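Local coordinates for putative cell adhesion protein (Parabacteroides distasonis, PDB 3LIU) that probably serves as a fimbrillin-like pilus subunit, assembling into fimbriae through which the bacterium is likely to adhere, at residues N279-T288 / F352-E361. Numbering follows the deposited sequence. Where two conformers were deposited one is given.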
loop_
_atom_site.group_PDB
_atom_site.type_symbol
_atom_site.label_atom_id
_atom_site.label_comp_id
_atom_site.label_asym_id
_atom_site.label_seq_id
_atom_site.Cartn_x
_atom_site.Cartn_y
_atom_site.Cartn_z
ATOM N N ASN A 279 8.848 13.615 -5.432
ATOM C CA ASN A 279 8.275 13.453 -4.138
ATOM C C ASN A 279 6.751 13.248 -4.088
ATOM O O ASN A 279 6.195 13.197 -3.033
ATOM C CB ASN A 279 8.734 14.600 -3.229
ATOM C CG ASN A 279 10.256 14.665 -3.132
ATOM O OD1 ASN A 279 10.857 15.713 -3.300
ATOM N ND2 ASN A 279 10.873 13.534 -2.893
ATOM N N HIS A 280 6.079 13.126 -5.221
ATOM C CA HIS A 280 4.673 12.834 -5.199
ATOM C C HIS A 280 4.497 11.368 -4.783
ATOM O O HIS A 280 5.093 10.447 -5.377
ATOM C CB HIS A 280 4.056 13.049 -6.574
ATOM C CG HIS A 280 2.629 12.649 -6.638
ATOM N ND1 HIS A 280 1.611 13.465 -6.188
ATOM C CD2 HIS A 280 2.047 11.492 -7.033
ATOM C CE1 HIS A 280 0.459 12.838 -6.346
ATOM N NE2 HIS A 280 0.694 11.638 -6.844
ATOM N N GLU A 281 3.677 11.142 -3.779
ATOM C CA GLU A 281 3.509 9.777 -3.262
ATOM C C GLU A 281 2.378 9.047 -3.992
ATOM O O GLU A 281 1.319 9.634 -4.204
ATOM C CB GLU A 281 3.226 9.796 -1.774
ATOM C CG GLU A 281 4.439 10.156 -0.951
ATOM C CD GLU A 281 4.140 10.286 0.537
ATOM O OE1 GLU A 281 3.462 9.407 1.140
ATOM O OE2 GLU A 281 4.609 11.273 1.108
ATOM N N PHE A 282 2.635 7.789 -4.387
ATOM C CA PHE A 282 1.644 6.917 -4.987
ATOM C C PHE A 282 1.338 5.831 -3.979
ATOM O O PHE A 282 2.260 5.256 -3.413
ATOM C CB PHE A 282 2.214 6.227 -6.255
ATOM C CG PHE A 282 2.541 7.186 -7.388
ATOM C CD1 PHE A 282 1.535 7.723 -8.183
ATOM C CD2 PHE A 282 3.844 7.580 -7.628
ATOM C CE1 PHE A 282 1.845 8.619 -9.251
ATOM C CE2 PHE A 282 4.145 8.467 -8.670
ATOM C CZ PHE A 282 3.137 8.972 -9.484
ATOM N N TYR A 283 0.057 5.493 -3.834
ATOM C CA TYR A 283 -0.393 4.490 -2.917
ATOM C C TYR A 283 -0.770 3.216 -3.660
ATOM O O TYR A 283 -1.511 3.246 -4.656
ATOM C CB TYR A 283 -1.610 4.980 -2.113
ATOM C CG TYR A 283 -1.432 6.250 -1.340
ATOM C CD1 TYR A 283 -0.233 6.515 -0.646
ATOM C CD2 TYR A 283 -2.448 7.199 -1.280
ATOM C CE1 TYR A 283 -0.049 7.709 0.044
ATOM C CE2 TYR A 283 -2.287 8.367 -0.556
ATOM C CZ TYR A 283 -1.096 8.610 0.112
ATOM O OH TYR A 283 -0.918 9.784 0.810
ATOM N N VAL A 284 -0.285 2.091 -3.132
ATOM C CA VAL A 284 -0.450 0.806 -3.794
ATOM C C VAL A 284 -0.669 -0.217 -2.694
ATOM O O VAL A 284 -0.347 0.051 -1.518
ATOM C CB VAL A 284 0.818 0.408 -4.664
ATOM C CG1 VAL A 284 1.055 1.371 -5.788
ATOM C CG2 VAL A 284 2.073 0.306 -3.806
ATOM N N TYR A 285 -1.198 -1.383 -3.050
ATOM C CA TYR A 285 -1.291 -2.494 -2.094
ATOM C C TYR A 285 -0.013 -3.353 -2.199
ATOM O O TYR A 285 0.844 -3.153 -3.096
ATOM C CB TYR A 285 -2.559 -3.350 -2.322
ATOM C CG TYR A 285 -3.905 -2.697 -1.995
ATOM C CD1 TYR A 285 -4.068 -1.883 -0.883
ATOM C CD2 TYR A 285 -5.027 -2.948 -2.780
ATOM C CE1 TYR A 285 -5.275 -1.317 -0.569
ATOM C CE2 TYR A 285 -6.284 -2.375 -2.454
ATOM C CZ TYR A 285 -6.387 -1.567 -1.374
ATOM O OH TYR A 285 -7.559 -0.945 -1.031
ATOM N N GLU A 286 0.082 -4.347 -1.324
ATOM C CA GLU A 286 1.241 -5.232 -1.336
ATOM C C GLU A 286 1.340 -5.988 -2.637
ATOM O O GLU A 286 0.338 -6.404 -3.228
ATOM C CB GLU A 286 1.215 -6.245 -0.182
ATOM C CG GLU A 286 1.240 -5.613 1.204
ATOM C CD GLU A 286 1.615 -6.592 2.313
ATOM O OE1 GLU A 286 1.113 -7.740 2.281
ATOM O OE2 GLU A 286 2.353 -6.175 3.251
ATOM N N ASN A 287 2.574 -6.123 -3.084
ATOM C CA ASN A 287 2.946 -6.985 -4.174
ATOM C C ASN A 287 4.402 -7.454 -3.992
ATOM O O ASN A 287 5.351 -6.660 -4.111
ATOM C CB ASN A 287 2.798 -6.268 -5.502
ATOM C CG ASN A 287 3.090 -7.189 -6.686
ATOM O OD1 ASN A 287 3.363 -8.364 -6.488
ATOM N ND2 ASN A 287 3.086 -6.644 -7.906
ATOM N N THR A 288 4.551 -8.702 -3.616
ATOM C CA THR A 288 5.851 -9.354 -3.511
ATOM C C THR A 288 5.948 -10.477 -4.493
ATOM O O THR A 288 7.040 -10.874 -4.870
ATOM C CB THR A 288 6.125 -9.908 -2.090
ATOM O OG1 THR A 288 5.241 -10.998 -1.813
ATOM C CG2 THR A 288 5.922 -8.787 -1.061
ATOM N N PHE A 352 12.664 -7.555 -1.302
ATOM C CA PHE A 352 11.710 -6.979 -0.355
ATOM C C PHE A 352 10.392 -6.635 -1.082
ATOM O O PHE A 352 9.291 -6.805 -0.533
ATOM C CB PHE A 352 12.322 -5.701 0.244
ATOM C CG PHE A 352 11.672 -5.248 1.493
ATOM C CD1 PHE A 352 12.016 -5.829 2.720
ATOM C CD2 PHE A 352 10.734 -4.229 1.461
ATOM C CE1 PHE A 352 11.393 -5.409 3.890
ATOM C CE2 PHE A 352 10.121 -3.789 2.604
ATOM C CZ PHE A 352 10.440 -4.375 3.833
ATOM N N TYR A 353 10.521 -6.075 -2.284
ATOM C CA TYR A 353 9.371 -5.646 -3.069
ATOM C C TYR A 353 8.444 -4.710 -2.253
ATOM O O TYR A 353 8.936 -3.878 -1.484
ATOM C CB TYR A 353 8.675 -6.880 -3.719
ATOM C CG TYR A 353 9.609 -7.602 -4.677
ATOM C CD1 TYR A 353 10.115 -6.943 -5.787
ATOM C CD2 TYR A 353 9.995 -8.922 -4.471
ATOM C CE1 TYR A 353 10.974 -7.570 -6.665
ATOM C CE2 TYR A 353 10.863 -9.559 -5.353
ATOM C CZ TYR A 353 11.342 -8.863 -6.444
ATOM O OH TYR A 353 12.197 -9.436 -7.340
ATOM N N VAL A 354 7.138 -4.828 -2.422
ATOM C CA VAL A 354 6.201 -3.840 -1.912
ATOM C C VAL A 354 5.365 -4.399 -0.776
ATOM O O VAL A 354 4.516 -5.260 -0.979
ATOM C CB VAL A 354 5.279 -3.289 -3.045
ATOM C CG1 VAL A 354 4.315 -2.232 -2.513
ATOM C CG2 VAL A 354 6.127 -2.747 -4.209
ATOM N N GLN A 355 5.612 -3.876 0.431
ATOM C CA GLN A 355 4.952 -4.346 1.625
ATOM C C GLN A 355 4.278 -3.159 2.293
ATOM O O GLN A 355 4.698 -2.015 2.115
ATOM C CB GLN A 355 5.932 -5.010 2.571
ATOM C CG GLN A 355 6.657 -6.177 1.968
ATOM C CD GLN A 355 7.636 -6.814 2.974
ATOM O OE1 GLN A 355 7.371 -6.826 4.153
ATOM N NE2 GLN A 355 8.756 -7.321 2.497
ATOM N N ARG A 356 3.256 -3.470 3.077
ATOM C CA ARG A 356 2.342 -2.467 3.630
ATOM C C ARG A 356 3.041 -1.523 4.636
ATOM O O ARG A 356 3.949 -1.923 5.355
ATOM C CB ARG A 356 1.186 -3.179 4.326
ATOM C CG ARG A 356 1.639 -3.897 5.638
ATOM C CD ARG A 356 0.611 -4.887 6.185
ATOM N NE ARG A 356 -0.486 -4.192 6.788
ATOM C CZ ARG A 356 -1.317 -4.703 7.711
ATOM N NH1 ARG A 356 -1.221 -5.952 8.128
ATOM N NH2 ARG A 356 -2.283 -3.927 8.209
ATOM N N ASN A 357 2.569 -0.285 4.661
ATOM C CA ASN A 357 2.899 0.692 5.696
ATOM C C ASN A 357 4.383 1.094 5.725
ATOM O O ASN A 357 4.926 1.394 6.780
ATOM C CB ASN A 357 2.451 0.188 7.069
ATOM C CG ASN A 357 2.217 1.336 8.051
ATOM O OD1 ASN A 357 1.613 2.345 7.710
ATOM N ND2 ASN A 357 2.692 1.178 9.255
ATOM N N TYR A 358 5.014 1.046 4.553
ATOM C CA TYR A 358 6.353 1.562 4.322
ATOM C C TYR A 358 6.305 2.614 3.261
ATOM O O TYR A 358 5.461 2.584 2.382
ATOM C CB TYR A 358 7.309 0.463 3.832
ATOM C CG TYR A 358 7.663 -0.577 4.869
ATOM C CD1 TYR A 358 8.541 -0.286 5.911
ATOM C CD2 TYR A 358 7.104 -1.839 4.821
ATOM C CE1 TYR A 358 8.873 -1.261 6.855
ATOM C CE2 TYR A 358 7.392 -2.795 5.773
ATOM C CZ TYR A 358 8.298 -2.509 6.773
ATOM O OH TYR A 358 8.590 -3.476 7.688
ATOM N N LYS A 359 7.235 3.555 3.352
ATOM C CA LYS A 359 7.431 4.562 2.351
ATOM C C LYS A 359 8.679 4.153 1.590
ATOM O O LYS A 359 9.705 3.827 2.197
ATOM C CB LYS A 359 7.675 5.909 2.975
ATOM C CG LYS A 359 6.486 6.523 3.615
ATOM C CD LYS A 359 6.657 8.021 3.618
ATOM C CE LYS A 359 5.432 8.686 4.107
ATOM N NZ LYS A 359 5.379 10.125 3.733
ATOM N N TYR A 360 8.556 4.148 0.269
ATOM C CA TYR A 360 9.624 3.832 -0.654
ATOM C C TYR A 360 10.071 5.138 -1.308
ATOM O O TYR A 360 9.248 5.870 -1.910
ATOM C CB TYR A 360 9.119 2.848 -1.708
ATOM C CG TYR A 360 8.853 1.499 -1.167
ATOM C CD1 TYR A 360 7.692 1.236 -0.451
ATOM C CD2 TYR A 360 9.743 0.452 -1.371
ATOM C CE1 TYR A 360 7.438 -0.036 0.057
ATOM C CE2 TYR A 360 9.495 -0.810 -0.866
ATOM C CZ TYR A 360 8.371 -1.050 -0.134
ATOM O OH TYR A 360 8.149 -2.316 0.373
ATOM N N GLU A 361 11.345 5.471 -1.121
ATOM C CA GLU A 361 11.943 6.679 -1.693
ATOM C C GLU A 361 12.979 6.244 -2.698
ATOM O O GLU A 361 14.006 5.653 -2.327
ATOM C CB GLU A 361 12.596 7.525 -0.605
ATOM C CG GLU A 361 11.650 7.968 0.482
ATOM C CD GLU A 361 10.649 9.003 0.008
ATOM O OE1 GLU A 361 10.884 9.625 -1.055
ATOM O OE2 GLU A 361 9.630 9.191 0.702
HETATM O O HOH W 1 9.779 11.678 -1.654
#
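Asn-287 and Val-354 form a single antiparallel hydrogen-bonded pair, with Asn-287 N 3.0 Å from Val-354 O and Val-354 N 3.1 Å from Asn-287 O, while the backbones diverge toward Glu-281 and Lys-359, whose side chains span the gap. Beside the pair, Glu-286 reaches along the facing loop: its OE2 takes Arg-356 N at 2.9 Å (N-H...O 160°) on the anti lone pair, and OE1 receives Ile-223 N, so both oxygens are held by backbone amides. Arg-356 turns its guanidinium away, to Asp-174 and Gly-221, with CB, CG and CD lying against Glu-286 OE2. Val-354 CG1, anti to the backbone N (chi1 -179°), meets Val-284 CG2 at 3.6 Å, the two side chains crossing at about a right angle. At the far end Lys-359, extended beyond CG, brings NZ to Glu-281 OE2 at 3.0 Å, from above the carboxylate plane; OE1 bonds Ser-177 OG. Were Glu-281 an alanine, the Lys-359 ammonium would probably lose its carboxylate mate and Ser-177 OG this partner. Tyr-360 OH donates to Tyr-353 O at 2.6 Å and accepts Gln-355 N, tying the loop at 353-355 to strand 358-366. Strand 172-185 pairs with both strand 282-284, antiparallel, and strand 358-366, parallel, consistent with the beta architecture of FimA/Mfa1 fimbrillins, of the transthyretin clan.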